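Local coordinates for protein integral membrane indolylacetylinositol arabinosyltransferase EmbC (Mycolicibacterium smegmatis, PDB 7BVE) that probably transfers arabinose to build the arabinan of the mycobacterial cell wall, working as a membrane-embedded arabinosyltransferase that binds the drug ethambutol, at residues L28-T33 against T469-F474; P34-E39 against T213-L218; D205-T210 against W1065-P1070; I229-L234 against R407-A412. All blocks are in the same frame, centred on the assembly; numbering follows the deposited sequence.

Contact 1 of 4, residues L28-T33 against T469-F474; sequences LMAIAT and TIFLIF
Phe471 and Ile470, on the short helix 470-473, pack against the last turns of helix 14-32 around Ala30. Phe471 has CG anti to its carbonyl carbon and beside the backbone N (chi1 -62°), which carries the far end of the ring to the backbone at Met29 and Ala30. Phe471 CE2 meets Ala30 CB at 3.7 Å, while the ring tip, Phe471 CZ, lies 3.6 Å from Ala30 N. Phe471 CE1 comes to 3.5 Å from Met29 O, and Phe471 CZ also touches Met29 CB at 4.2 Å. Ile470 turns its CB toward helix 14-32 and has CG2 anti to the backbone N, so that Ile470 CG2 lies 3.4 Å from Ala30 O. Thr33 has OG1 anti to its own N (chi1 -173°) and its methyl in the crowded position between N and carbonyl carbon. Thr33 CG2 therefore faces helix 470-473, passing Ile470 CG2 at 4.0 Å as the two side chains slide by each other in opposite directions. The same methyl reaches Phe471 CD1, the two side chains crossing obliquely. Met220 of helix 214-238 packs against both Thr33 and Phe471, so three helices meet here, in a region predicted to be transmembrane. No direct hydrogen bond crosses; ring and methyl pack on side chains and backbone, and Lys216 of helix 214-238 bridges the two segments by bonding Thr33 O and Phe474 O.

Contact 2 of 4, residues P34-E39 against T213-L218; sequences PLLPVE and TLLKLL
This is a loop-to-helix packing contact at the junction of the membrane region with the N-terminal concanavalin-like domain: the link leaving helix 14-32 runs past the first turn of helix 214-238 on its way into strand 38-46. Leu36 turns its CB toward the helix and sets it against Lys216 CB at 3.9 Å. With CG beside the backbone N (chi1 -71°) and chi2 near 180°, its two methyls divide between two residues. Leu36 CD1 lies 3.8 Å from Lys216 CA, whereas Leu36 CD2 meets Leu215 CD2 at 3.9 Å, the two leucine side chains crossing at about a right angle. Beyond Pro37 the chain enters an antiparallel sheet that also takes in strand 1056-1062 from the C-terminal region; Val38 forms backbone hydrogen bonds with Arg1062 and Glu39 with Ser211, so the start of the helix sits directly beside the sheet. Thr213 occupies the N-cap position, yet its side chain makes no capping bond. Its OG1 is anti to the backbone N (chi1 -175°), and Thr213 CG2, in the crowded place between N and carbonyl carbon, lies 3.3 Å from Pro37 O. The Glu39 and Thr213 side chains cross at about a right angle, Glu39 OE2 staying 4.0 Å from Thr213 OG1, too far for a hydrogen bond. Lys216 runs fully extended through chi3, Lys216 CD passing 3.6 Å from Pro37 O, and bends only at chi4 (71°). That bend delivers the buried ammonium to Thr33 O and Phe474 O, both hydrogen-bonded to NZ; lying close to the C-terminal ends of helices, these carbonyls would be expected to stabilise its positive charge.

Contact 3 of 4, residues D205-T210 against W1065-P1070; sequences DTRYST and WWSPAP
Arg207 reaches from one loop to the other and carries most of this contact. Its CG sits in the crowded position between N and carbonyl carbon (chi1 73°) and the chain bends again at chi3 (73°). A salt bridge internal to 205-210 positions the guanidinium, which meets Asp205 side-on, NE and NH2 both bonding the one oxygen OD1. The bond from Arg207 NE to Asp205 OD1 is 2.8 Å long and uses the syn lone pair, whereas NH2 meets this oxygen from above the carboxylate plane. Across the loops, hydrogen bonding takes over: Arg207 NH2 donates to Ala1069 O at 3.0 Å (N-H...O 144°), approaching from above the carbonyl plane. A weaker bond from Arg207 NH1 reaches the same oxygen. Van der Waals packing completes the contact, with Pro1068 CG lying over one face of the guanidinium, offset toward its rim, and 3.8 Å from Asp205 OD1. Ser1067 OG bonds instead to Gln484 of helix 479-492, and Pro1070 O to Arg180. The two loops follow strands 201-203 and 1056-1062, which lie on either side of strand 38-46 in one antiparallel sheet, so the contact joins the C-terminal tail to the concanavalin-like domain just before helix 214-238.

Contact 4 of 4, residues I229-L234 against R407-A412; sequences IALGAL and RLLPVA
Helix 214-238, near its C-terminal end, meets the first turn of helix 409-422, the backbones coming nearest at Leu234 and Leu409, whose CA atoms are 6.5 Å apart. This is apolar packing of leucines, with Ala412, between predicted transmembrane helices of the GT-C-type membrane domain, and no hydrogen bond crosses the two segments. Leu409 has CG anti to the backbone N (chi1 -179°), which brings its CD1 methyl to Leu231, crossing that side chain obliquely. Leu409 CD1 lies 4.0 Å from Leu231 CD2 and 3.9 Å from Leu231 O. Leu234, also with CG anti to N (chi1 -176°), points toward the partner helix, and Leu234 CD1 faces Leu408 CB at 4.4 Å. Ala412 CB is met by Leu234 CD2 at 4.2 Å and, more loosely, by Leu231 CD2. Helix 456-467 packs against the same cluster, Ala465 on Leu231, Pro461 on Leu234 and Ile462 on Ala412. The side chain of Leu409 is about 5 Å from the bound phosphopantetheine (PN7), whose pocket includes the nearby His235 and Thr405. Asp238 OD2, at the end of helix 214-238, accepts hydrogen bonds from both Leu408 N and Leu409 N.

Helix 214-238 relates three of the contacts: contact 2 uses its start and contact 4 lies near its far end, their centres about 28 Å apart, while Met220 between them packs on contact 1. Contacts 1 and 2 are neighbours, with centres about 11 Å apart; their first segments are consecutive, and contact 2 is nested in the loop closed by contact 1. Contact 3 adjoins contact 2, about 15 Å between centres, where Thr210 packs on Val38; along the chain these two cross. Contact 4 is nested within the loops closed by contacts 1 and 3. Together, contacts 1 to 3 form a continuous region joining the membrane helices, the concanavalin-like domain and the C-terminal tail, whereas contact 4 lies apart, near the phosphopantetheine pocket.

Contact 1 of 4, residues L28-T33 against T469-F474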
loop_
_atom_site.group_PDB
_atom_site.type_symbol
_atom_site.label_atom_id
_atom_site.label_comp_id
_atom_site.label_asym_id
_atom_site.label_seq_id
_atom_site.Cartn_x
_atom_site.Cartn_y
_atom_site.Cartn_z
ATOM N N LEU A 28 35.537 3.538 33.738
ATOM C CA LEU A 28 35.652 4.986 33.920
ATOM C C LEU A 28 36.282 5.670 32.709
ATOM O O LEU A 28 35.806 6.727 32.272
ATOM C CB LEU A 28 36.435 5.301 35.195
ATOM C CG LEU A 28 35.644 5.539 36.484
ATOM C CD1 LEU A 28 34.859 4.324 36.952
ATOM C CD2 LEU A 28 36.613 5.967 37.564
ATOM N N MET A 29 37.342 5.086 32.140
ATOM C CA MET A 29 37.925 5.654 30.928
ATOM C C MET A 29 37.009 5.546 29.717
ATOM O O MET A 29 37.189 6.307 28.763
ATOM C CB MET A 29 39.252 4.980 30.595
ATOM C CG MET A 29 40.383 5.259 31.554
ATOM S SD MET A 29 40.945 6.960 31.520
ATOM C CE MET A 29 42.132 6.933 32.856
ATOM N N ALA A 30 36.050 4.620 29.716
ATOM C CA ALA A 30 35.060 4.565 28.649
ATOM C C ALA A 30 33.927 5.561 28.830
ATOM O O ALA A 30 33.418 6.088 27.841
ATOM C CB ALA A 30 34.478 3.159 28.540
ATOM N N ILE A 31 33.507 5.817 30.070
ATOM C CA ILE A 31 32.508 6.858 30.302
ATOM C C ILE A 31 33.089 8.243 30.027
ATOM O O ILE A 31 32.402 9.114 29.480
ATOM C CB ILE A 31 31.935 6.726 31.730
ATOM C CG1 ILE A 31 31.156 5.421 31.865
ATOM C CG2 ILE A 31 31.018 7.877 32.092
ATOM C CD1 ILE A 31 29.977 5.316 30.919
ATOM N N ALA A 32 34.371 8.458 30.327
ATOM C CA ALA A 32 34.941 9.792 30.193
ATOM C C ALA A 32 35.226 10.209 28.755
ATOM O O ALA A 32 35.184 11.406 28.467
ATOM C CB ALA A 32 36.238 9.896 30.995
ATOM N N THR A 33 35.520 9.273 27.855
ATOM C CA THR A 33 36.054 9.624 26.535
ATOM C C THR A 33 35.184 10.391 25.522
ATOM O O THR A 33 35.782 11.001 24.633
ATOM C CB THR A 33 36.619 8.377 25.840
ATOM O OG1 THR A 33 37.281 8.769 24.634
ATOM C CG2 THR A 33 35.559 7.361 25.496
ATOM N N THR A 469 33.029 -0.582 23.566
ATOM C CA THR A 469 32.665 -0.156 22.216
ATOM C C THR A 469 32.612 1.368 22.080
ATOM O O THR A 469 32.711 1.895 20.960
ATOM C CB THR A 469 31.325 -0.806 21.848
ATOM O OG1 THR A 469 31.381 -2.191 22.205
ATOM C CG2 THR A 469 31.062 -0.757 20.350
ATOM N N ILE A 470 32.514 2.088 23.201
ATOM C CA ILE A 470 32.491 3.549 23.192
ATOM C C ILE A 470 33.817 4.120 22.693
ATOM O O ILE A 470 33.849 5.186 22.068
ATOM C CB ILE A 470 32.110 4.041 24.605
ATOM C CG1 ILE A 470 30.701 3.568 24.939
ATOM C CG2 ILE A 470 32.132 5.545 24.731
ATOM C CD1 ILE A 470 30.305 3.802 26.367
ATOM N N PHE A 471 34.918 3.390 22.889
ATOM C CA PHE A 471 36.192 3.784 22.299
ATOM C C PHE A 471 36.193 3.671 20.783
ATOM O O PHE A 471 37.017 4.313 20.128
ATOM C CB PHE A 471 37.328 2.922 22.836
ATOM C CG PHE A 471 37.542 3.050 24.302
ATOM C CD1 PHE A 471 38.152 4.167 24.826
ATOM C CD2 PHE A 471 37.166 2.032 25.156
ATOM C CE1 PHE A 471 38.360 4.282 26.177
ATOM C CE2 PHE A 471 37.375 2.141 26.508
ATOM C CZ PHE A 471 37.974 3.265 27.015
ATOM N N LEU A 472 35.317 2.851 20.213
ATOM C CA LEU A 472 35.248 2.697 18.768
ATOM C C LEU A 472 34.255 3.662 18.148
ATOM O O LEU A 472 34.469 4.137 17.029
ATOM C CB LEU A 472 34.868 1.259 18.411
ATOM C CG LEU A 472 34.881 0.853 16.937
ATOM C CD1 LEU A 472 36.287 0.914 16.374
ATOM C CD2 LEU A 472 34.293 -0.523 16.755
ATOM N N ILE A 473 33.171 3.963 18.857
ATOM C CA ILE A 473 32.180 4.902 18.338
ATOM C C ILE A 473 32.723 6.325 18.369
ATOM O O ILE A 473 32.631 7.064 17.384
ATOM C CB ILE A 473 30.875 4.792 19.140
ATOM C CG1 ILE A 473 30.285 3.402 19.010
ATOM C CG2 ILE A 473 29.869 5.800 18.667
ATOM C CD1 ILE A 473 29.180 3.173 19.979
ATOM N N PHE A 474 33.302 6.728 19.496
ATOM C CA PHE A 474 33.717 8.108 19.723
ATOM C C PHE A 474 35.209 8.294 19.552
ATOM O O PHE A 474 35.822 9.066 20.286
ATOM C CB PHE A 474 33.292 8.566 21.109
ATOM C CG PHE A 474 31.818 8.727 21.266
ATOM C CD1 PHE A 474 31.184 9.863 20.804
ATOM C CD2 PHE A 474 31.068 7.752 21.884
ATOM C CE1 PHE A 474 29.830 10.014 20.949
ATOM C CE2 PHE A 474 29.713 7.897 22.030
ATOM C CZ PHE A 474 29.093 9.034 21.559
#

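Contact 2 of 4, residues P34-E39 against T213-L218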
loop_
_atom_site.group_PDB
_atom_site.type_symbol
_atom_site.label_atom_id
_atom_site.label_comp_id
_atom_site.label_asym_id
_atom_site.label_seq_id
_atom_site.Cartn_x
_atom_site.Cartn_y
_atom_site.Cartn_z
ATOM N N PRO A 34 33.837 10.415 25.537
ATOM C CA PRO A 34 33.158 11.298 24.580
ATOM C C PRO A 34 33.233 12.775 24.925
ATOM O O PRO A 34 32.874 13.601 24.078
ATOM C CB PRO A 34 31.704 10.821 24.629
ATOM C CG PRO A 34 31.745 9.507 25.194
ATOM C CD PRO A 34 32.819 9.575 26.198
ATOM N N LEU A 35 33.684 13.136 26.126
ATOM C CA LEU A 35 33.644 14.508 26.611
ATOM C C LEU A 35 35.023 15.143 26.684
ATOM O O LEU A 35 35.170 16.227 27.249
ATOM C CB LEU A 35 32.984 14.547 27.985
ATOM C CG LEU A 35 31.526 14.119 28.057
ATOM C CD1 LEU A 35 31.130 13.974 29.497
ATOM C CD2 LEU A 35 30.664 15.147 27.379
ATOM N N LEU A 36 36.020 14.500 26.142
ATOM C CA LEU A 36 37.393 14.974 26.132
ATOM C C LEU A 36 37.619 15.899 24.939
ATOM O O LEU A 36 36.869 15.843 23.962
ATOM C CB LEU A 36 38.337 13.773 26.099
ATOM C CG LEU A 36 38.355 13.012 27.423
ATOM C CD1 LEU A 36 39.107 11.726 27.281
ATOM C CD2 LEU A 36 38.992 13.855 28.501
ATOM N N PRO A 37 38.616 16.792 24.997
ATOM C CA PRO A 37 38.783 17.791 23.929
ATOM C C PRO A 37 39.188 17.201 22.586
ATOM O O PRO A 37 39.584 16.043 22.462
ATOM C CB PRO A 37 39.888 18.699 24.472
ATOM C CG PRO A 37 39.807 18.558 25.912
ATOM C CD PRO A 37 39.436 17.146 26.170
ATOM N N VAL A 38 39.053 18.032 21.553
ATOM C CA VAL A 38 39.481 17.742 20.191
ATOM C C VAL A 38 40.211 18.966 19.653
ATOM O O VAL A 38 40.458 19.929 20.375
ATOM C CB VAL A 38 38.312 17.370 19.259
ATOM C CG1 VAL A 38 37.754 16.023 19.615
ATOM C CG2 VAL A 38 37.237 18.421 19.331
ATOM N N GLU A 39 40.578 18.914 18.376
ATOM C CA GLU A 39 41.261 20.014 17.698
ATOM C C GLU A 39 40.570 20.286 16.367
ATOM O O GLU A 39 40.771 19.553 15.397
ATOM C CB GLU A 39 42.730 19.696 17.489
ATOM C CG GLU A 39 43.528 19.674 18.760
ATOM C CD GLU A 39 44.972 19.296 18.532
ATOM O OE1 GLU A 39 45.311 18.895 17.402
ATOM O OE2 GLU A 39 45.772 19.407 19.484
ATOM N N THR A 213 42.999 15.035 20.647
ATOM C CA THR A 213 44.107 15.677 21.331
ATOM C C THR A 213 44.919 14.605 22.058
ATOM O O THR A 213 44.674 13.407 21.898
ATOM C CB THR A 213 43.586 16.770 22.255
ATOM O OG1 THR A 213 44.688 17.466 22.844
ATOM C CG2 THR A 213 42.740 16.184 23.337
ATOM N N LEU A 214 45.908 15.020 22.853
ATOM C CA LEU A 214 46.760 14.051 23.537
ATOM C C LEU A 214 46.008 13.326 24.642
ATOM O O LEU A 214 46.170 12.108 24.812
ATOM C CB LEU A 214 47.988 14.760 24.104
ATOM C CG LEU A 214 49.065 13.886 24.742
ATOM C CD1 LEU A 214 49.635 12.974 23.691
ATOM C CD2 LEU A 214 50.154 14.749 25.346
ATOM N N LEU A 215 45.158 14.053 25.373
ATOM C CA LEU A 215 44.464 13.491 26.526
ATOM C C LEU A 215 43.428 12.452 26.104
ATOM O O LEU A 215 43.323 11.381 26.714
ATOM C CB LEU A 215 43.811 14.619 27.322
ATOM C CG LEU A 215 43.189 14.254 28.672
ATOM C CD1 LEU A 215 44.274 13.769 29.601
ATOM C CD2 LEU A 215 42.449 15.430 29.279
ATOM N N LYS A 216 42.691 12.735 25.028
ATOM C CA LYS A 216 41.700 11.794 24.512
ATOM C C LYS A 216 42.360 10.535 23.966
ATOM O O LYS A 216 41.854 9.419 24.151
ATOM C CB LYS A 216 40.874 12.489 23.429
ATOM C CG LYS A 216 39.722 11.710 22.848
ATOM C CD LYS A 216 39.011 12.587 21.837
ATOM C CE LYS A 216 37.944 11.866 21.049
ATOM N NZ LYS A 216 36.765 11.549 21.867
ATOM N N LEU A 217 43.526 10.691 23.342
ATOM C CA LEU A 217 44.228 9.551 22.766
ATOM C C LEU A 217 44.804 8.652 23.854
ATOM O O LEU A 217 44.711 7.418 23.770
ATOM C CB LEU A 217 45.326 10.055 21.835
ATOM C CG LEU A 217 46.046 9.064 20.934
ATOM C CD1 LEU A 217 45.077 8.507 19.917
ATOM C CD2 LEU A 217 47.209 9.745 20.250
ATOM N N LEU A 218 45.385 9.255 24.898
ATOM C CA LEU A 218 45.879 8.473 26.030
ATOM C C LEU A 218 44.749 7.791 26.789
ATOM O O LEU A 218 44.918 6.661 27.262
ATOM C CB LEU A 218 46.703 9.343 26.974
ATOM C CG LEU A 218 48.217 9.299 26.774
ATOM C CD1 LEU A 218 48.643 9.937 25.468
ATOM C CD2 LEU A 218 48.886 9.989 27.942
#

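Contact 3 of 4, residues D205-T210 against W1065-P1070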
loop_
_atom_site.group_PDB
_atom_site.type_symbol
_atom_site.label_atom_id
_atom_site.label_comp_id
_atom_site.label_asym_id
_atom_site.label_seq_id
_atom_site.Cartn_x
_atom_site.Cartn_y
_atom_site.Cartn_z
ATOM N N ASP A 205 31.407 26.122 8.128
ATOM C CA ASP A 205 31.063 25.175 9.185
ATOM C C ASP A 205 31.888 23.900 9.025
ATOM O O ASP A 205 31.451 22.900 8.454
ATOM C CB ASP A 205 29.573 24.881 9.159
ATOM C CG ASP A 205 29.147 23.957 10.267
ATOM O OD1 ASP A 205 29.107 24.399 11.431
ATOM O OD2 ASP A 205 28.847 22.783 9.974
ATOM N N THR A 206 33.115 23.947 9.530
ATOM C CA THR A 206 33.957 22.757 9.606
ATOM C C THR A 206 33.936 22.183 11.019
ATOM O O THR A 206 34.954 22.109 11.693
ATOM C CB THR A 206 35.384 23.089 9.194
ATOM O OG1 THR A 206 36.002 23.858 10.226
ATOM C CG2 THR A 206 35.382 23.907 7.942
ATOM N N ARG A 207 32.762 21.767 11.475
ATOM C CA ARG A 207 32.664 21.262 12.833
ATOM C C ARG A 207 32.973 19.782 12.932
ATOM O O ARG A 207 33.145 19.278 14.042
ATOM C CB ARG A 207 31.277 21.524 13.416
ATOM C CG ARG A 207 30.202 20.655 12.862
ATOM C CD ARG A 207 28.852 20.963 13.465
ATOM N NE ARG A 207 28.296 22.219 12.986
ATOM C CZ ARG A 207 27.181 22.763 13.456
ATOM N NH1 ARG A 207 26.504 22.164 14.420
ATOM N NH2 ARG A 207 26.741 23.906 12.962
ATOM N N TYR A 208 33.050 19.077 11.810
ATOM C CA TYR A 208 33.360 17.660 11.800
ATOM C C TYR A 208 34.786 17.392 11.353
ATOM O O TYR A 208 35.180 16.233 11.243
ATOM C CB TYR A 208 32.384 16.916 10.895
ATOM C CG TYR A 208 30.942 17.162 11.234
ATOM C CD1 TYR A 208 30.382 16.638 12.382
ATOM C CD2 TYR A 208 30.129 17.899 10.389
ATOM C CE1 TYR A 208 29.065 16.867 12.701
ATOM C CE2 TYR A 208 28.806 18.124 10.695
ATOM C CZ TYR A 208 28.283 17.603 11.851
ATOM O OH TYR A 208 26.970 17.823 12.170
ATOM N N SER A 209 35.568 18.439 11.105
ATOM C CA SER A 209 36.966 18.308 10.701
ATOM C C SER A 209 37.878 18.357 11.925
ATOM O O SER A 209 38.817 19.139 12.010
ATOM C CB SER A 209 37.331 19.402 9.707
ATOM O OG SER A 209 36.564 19.307 8.525
ATOM N N THR A 210 37.584 17.488 12.882
ATOM C CA THR A 210 38.292 17.458 14.149
ATOM C C THR A 210 39.414 16.423 14.116
ATOM O O THR A 210 39.651 15.747 13.114
ATOM C CB THR A 210 37.326 17.163 15.295
ATOM O OG1 THR A 210 36.758 15.865 15.122
ATOM C CG2 THR A 210 36.209 18.180 15.331
ATOM N N TRP A 1065 31.413 19.248 24.328
ATOM C CA TRP A 1065 30.016 19.646 24.228
ATOM C C TRP A 1065 29.851 20.918 23.409
ATOM O O TRP A 1065 28.775 21.522 23.431
ATOM C CB TRP A 1065 29.409 19.834 25.622
ATOM C CG TRP A 1065 30.126 20.842 26.445
ATOM C CD1 TRP A 1065 29.875 22.175 26.502
ATOM C CD2 TRP A 1065 31.223 20.602 27.327
ATOM N NE1 TRP A 1065 30.747 22.784 27.364
ATOM C CE2 TRP A 1065 31.587 21.839 27.883
ATOM C CE3 TRP A 1065 31.934 19.462 27.701
ATOM C CZ2 TRP A 1065 32.628 21.968 28.790
ATOM C CZ3 TRP A 1065 32.966 19.592 28.599
ATOM C CH2 TRP A 1065 33.303 20.836 29.135
ATOM N N TRP A 1066 30.888 21.328 22.689
ATOM C CA TRP A 1066 30.871 22.574 21.940
ATOM C C TRP A 1066 30.037 22.433 20.675
ATOM O O TRP A 1066 29.999 21.367 20.059
ATOM C CB TRP A 1066 32.297 22.958 21.577
ATOM C CG TRP A 1066 32.414 24.199 20.801
ATOM C CD1 TRP A 1066 32.306 25.469 21.264
ATOM C CD2 TRP A 1066 32.588 24.298 19.392
ATOM N NE1 TRP A 1066 32.451 26.361 20.234
ATOM C CE2 TRP A 1066 32.625 25.661 19.072
ATOM C CE3 TRP A 1066 32.750 23.360 18.370
ATOM C CZ2 TRP A 1066 32.800 26.109 17.775
ATOM C CZ3 TRP A 1066 32.925 23.803 17.091
ATOM C CH2 TRP A 1066 32.952 25.164 16.800
ATOM N N SER A 1067 29.368 23.523 20.285
ATOM C CA SER A 1067 28.588 23.581 19.057
ATOM C C SER A 1067 28.520 25.023 18.574
ATOM O O SER A 1067 28.126 25.903 19.353
ATOM C CB SER A 1067 27.183 23.036 19.265
ATOM O OG SER A 1067 26.430 23.141 18.078
ATOM N N PRO A 1068 28.896 25.302 17.317
ATOM C CA PRO A 1068 29.016 26.697 16.866
ATOM C C PRO A 1068 27.706 27.406 16.548
ATOM O O PRO A 1068 27.551 28.591 16.854
ATOM C CB PRO A 1068 29.880 26.570 15.609
ATOM C CG PRO A 1068 29.602 25.219 15.102
ATOM C CD PRO A 1068 29.362 24.354 16.296
ATOM N N ALA A 1069 26.762 26.700 15.941
ATOM C CA ALA A 1069 25.582 27.301 15.344
ATOM C C ALA A 1069 24.565 26.196 15.114
ATOM O O ALA A 1069 24.939 25.022 15.044
ATOM C CB ALA A 1069 25.932 28.001 14.021
ATOM N N PRO A 1070 23.277 26.527 15.026
ATOM C CA PRO A 1070 22.282 25.492 14.732
ATOM C C PRO A 1070 22.416 24.972 13.312
ATOM O O PRO A 1070 23.023 25.587 12.439
ATOM C CB PRO A 1070 20.952 26.216 14.937
ATOM C CG PRO A 1070 21.266 27.316 15.843
ATOM C CD PRO A 1070 22.626 27.770 15.466
#

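Contact 4 of 4, residues I229-L234 against R407-A412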
loop_
_atom_site.group_PDB
_atom_site.type_symbol
_atom_site.label_atom_id
_atom_site.label_comp_id
_atom_site.label_asym_id
_atom_site.label_seq_id
_atom_site.Cartn_x
_atom_site.Cartn_y
_atom_site.Cartn_z
ATOM N N ILE A 229 43.356 -6.422 30.118
ATOM C CA ILE A 229 43.891 -6.985 31.359
ATOM C C ILE A 229 42.770 -7.509 32.259
ATOM O O ILE A 229 42.911 -8.567 32.894
ATOM C CB ILE A 229 44.780 -5.938 32.055
ATOM C CG1 ILE A 229 46.050 -5.733 31.230
ATOM C CG2 ILE A 229 45.148 -6.339 33.459
ATOM C CD1 ILE A 229 46.923 -4.623 31.719
ATOM N N ALA A 230 41.613 -6.837 32.258
ATOM C CA ALA A 230 40.479 -7.299 33.056
ATOM C C ALA A 230 39.924 -8.622 32.544
ATOM O O ALA A 230 39.601 -9.512 33.340
ATOM C CB ALA A 230 39.381 -6.241 33.071
ATOM N N LEU A 231 39.829 -8.790 31.222
ATOM C CA LEU A 231 39.335 -10.076 30.721
ATOM C C LEU A 231 40.364 -11.197 30.864
ATOM O O LEU A 231 39.981 -12.366 31.022
ATOM C CB LEU A 231 38.865 -9.954 29.278
ATOM C CG LEU A 231 37.374 -9.665 29.095
ATOM C CD1 LEU A 231 36.989 -8.258 29.498
ATOM C CD2 LEU A 231 36.987 -9.929 27.660
ATOM N N GLY A 232 41.659 -10.876 30.856
ATOM C CA GLY A 232 42.651 -11.895 31.180
ATOM C C GLY A 232 42.554 -12.375 32.618
ATOM O O GLY A 232 42.652 -13.578 32.896
ATOM N N ALA A 233 42.330 -11.444 33.549
ATOM C CA ALA A 233 42.124 -11.826 34.943
ATOM C C ALA A 233 40.827 -12.606 35.123
ATOM O O ALA A 233 40.747 -13.504 35.970
ATOM C CB ALA A 233 42.128 -10.585 35.829
ATOM N N LEU A 234 39.810 -12.296 34.315
ATOM C CA LEU A 234 38.569 -13.067 34.344
ATOM C C LEU A 234 38.787 -14.505 33.885
ATOM O O LEU A 234 38.187 -15.436 34.436
ATOM C CB LEU A 234 37.517 -12.386 33.477
ATOM C CG LEU A 234 36.126 -13.000 33.447
ATOM C CD1 LEU A 234 35.540 -12.978 34.831
ATOM C CD2 LEU A 234 35.240 -12.240 32.486
ATOM N N ARG A 407 31.315 -21.016 32.615
ATOM C CA ARG A 407 32.399 -20.047 32.632
ATOM C C ARG A 407 31.887 -18.718 32.104
ATOM O O ARG A 407 30.943 -18.677 31.317
ATOM C CB ARG A 407 33.585 -20.533 31.801
ATOM C CG ARG A 407 34.377 -21.636 32.461
ATOM C CD ARG A 407 35.471 -22.170 31.576
ATOM N NE ARG A 407 36.314 -23.104 32.308
ATOM C CZ ARG A 407 37.310 -23.792 31.770
ATOM N NH1 ARG A 407 37.583 -23.669 30.482
ATOM N NH2 ARG A 407 38.029 -24.610 32.521
ATOM N N LEU A 408 32.519 -17.629 32.538
ATOM C CA LEU A 408 32.030 -16.282 32.260
ATOM C C LEU A 408 32.734 -15.583 31.111
ATOM O O LEU A 408 32.185 -14.616 30.568
ATOM C CB LEU A 408 32.161 -15.404 33.500
ATOM C CG LEU A 408 31.183 -15.666 34.626
ATOM C CD1 LEU A 408 31.581 -14.857 35.810
ATOM C CD2 LEU A 408 29.832 -15.239 34.156
ATOM N N LEU A 409 33.936 -16.023 30.747
ATOM C CA LEU A 409 34.655 -15.373 29.656
ATOM C C LEU A 409 33.969 -15.481 28.291
ATOM O O LEU A 409 33.948 -14.459 27.584
ATOM C CB LEU A 409 36.099 -15.889 29.600
ATOM C CG LEU A 409 36.992 -15.278 28.521
ATOM C CD1 LEU A 409 37.208 -13.809 28.762
ATOM C CD2 LEU A 409 38.304 -15.990 28.464
ATOM N N PRO A 410 33.392 -16.617 27.851
ATOM C CA PRO A 410 32.615 -16.558 26.604
ATOM C C PRO A 410 31.350 -15.721 26.692
ATOM O O PRO A 410 30.908 -15.193 25.667
ATOM C CB PRO A 410 32.314 -18.030 26.304
ATOM C CG PRO A 410 32.507 -18.722 27.539
ATOM C CD PRO A 410 33.595 -18.028 28.236
ATOM N N VAL A 411 30.792 -15.517 27.881
ATOM C CA VAL A 411 29.667 -14.598 28.015
ATOM C C VAL A 411 30.130 -13.151 27.836
ATOM O O VAL A 411 29.449 -12.338 27.193
ATOM C CB VAL A 411 28.971 -14.826 29.369
ATOM C CG1 VAL A 411 27.835 -13.860 29.567
ATOM C CG2 VAL A 411 28.464 -16.248 29.458
ATOM N N ALA A 412 31.317 -12.818 28.351
ATOM C CA ALA A 412 31.855 -11.475 28.147
ATOM C C ALA A 412 32.246 -11.244 26.691
ATOM O O ALA A 412 32.061 -10.141 26.151
ATOM C CB ALA A 412 33.049 -11.247 29.066
#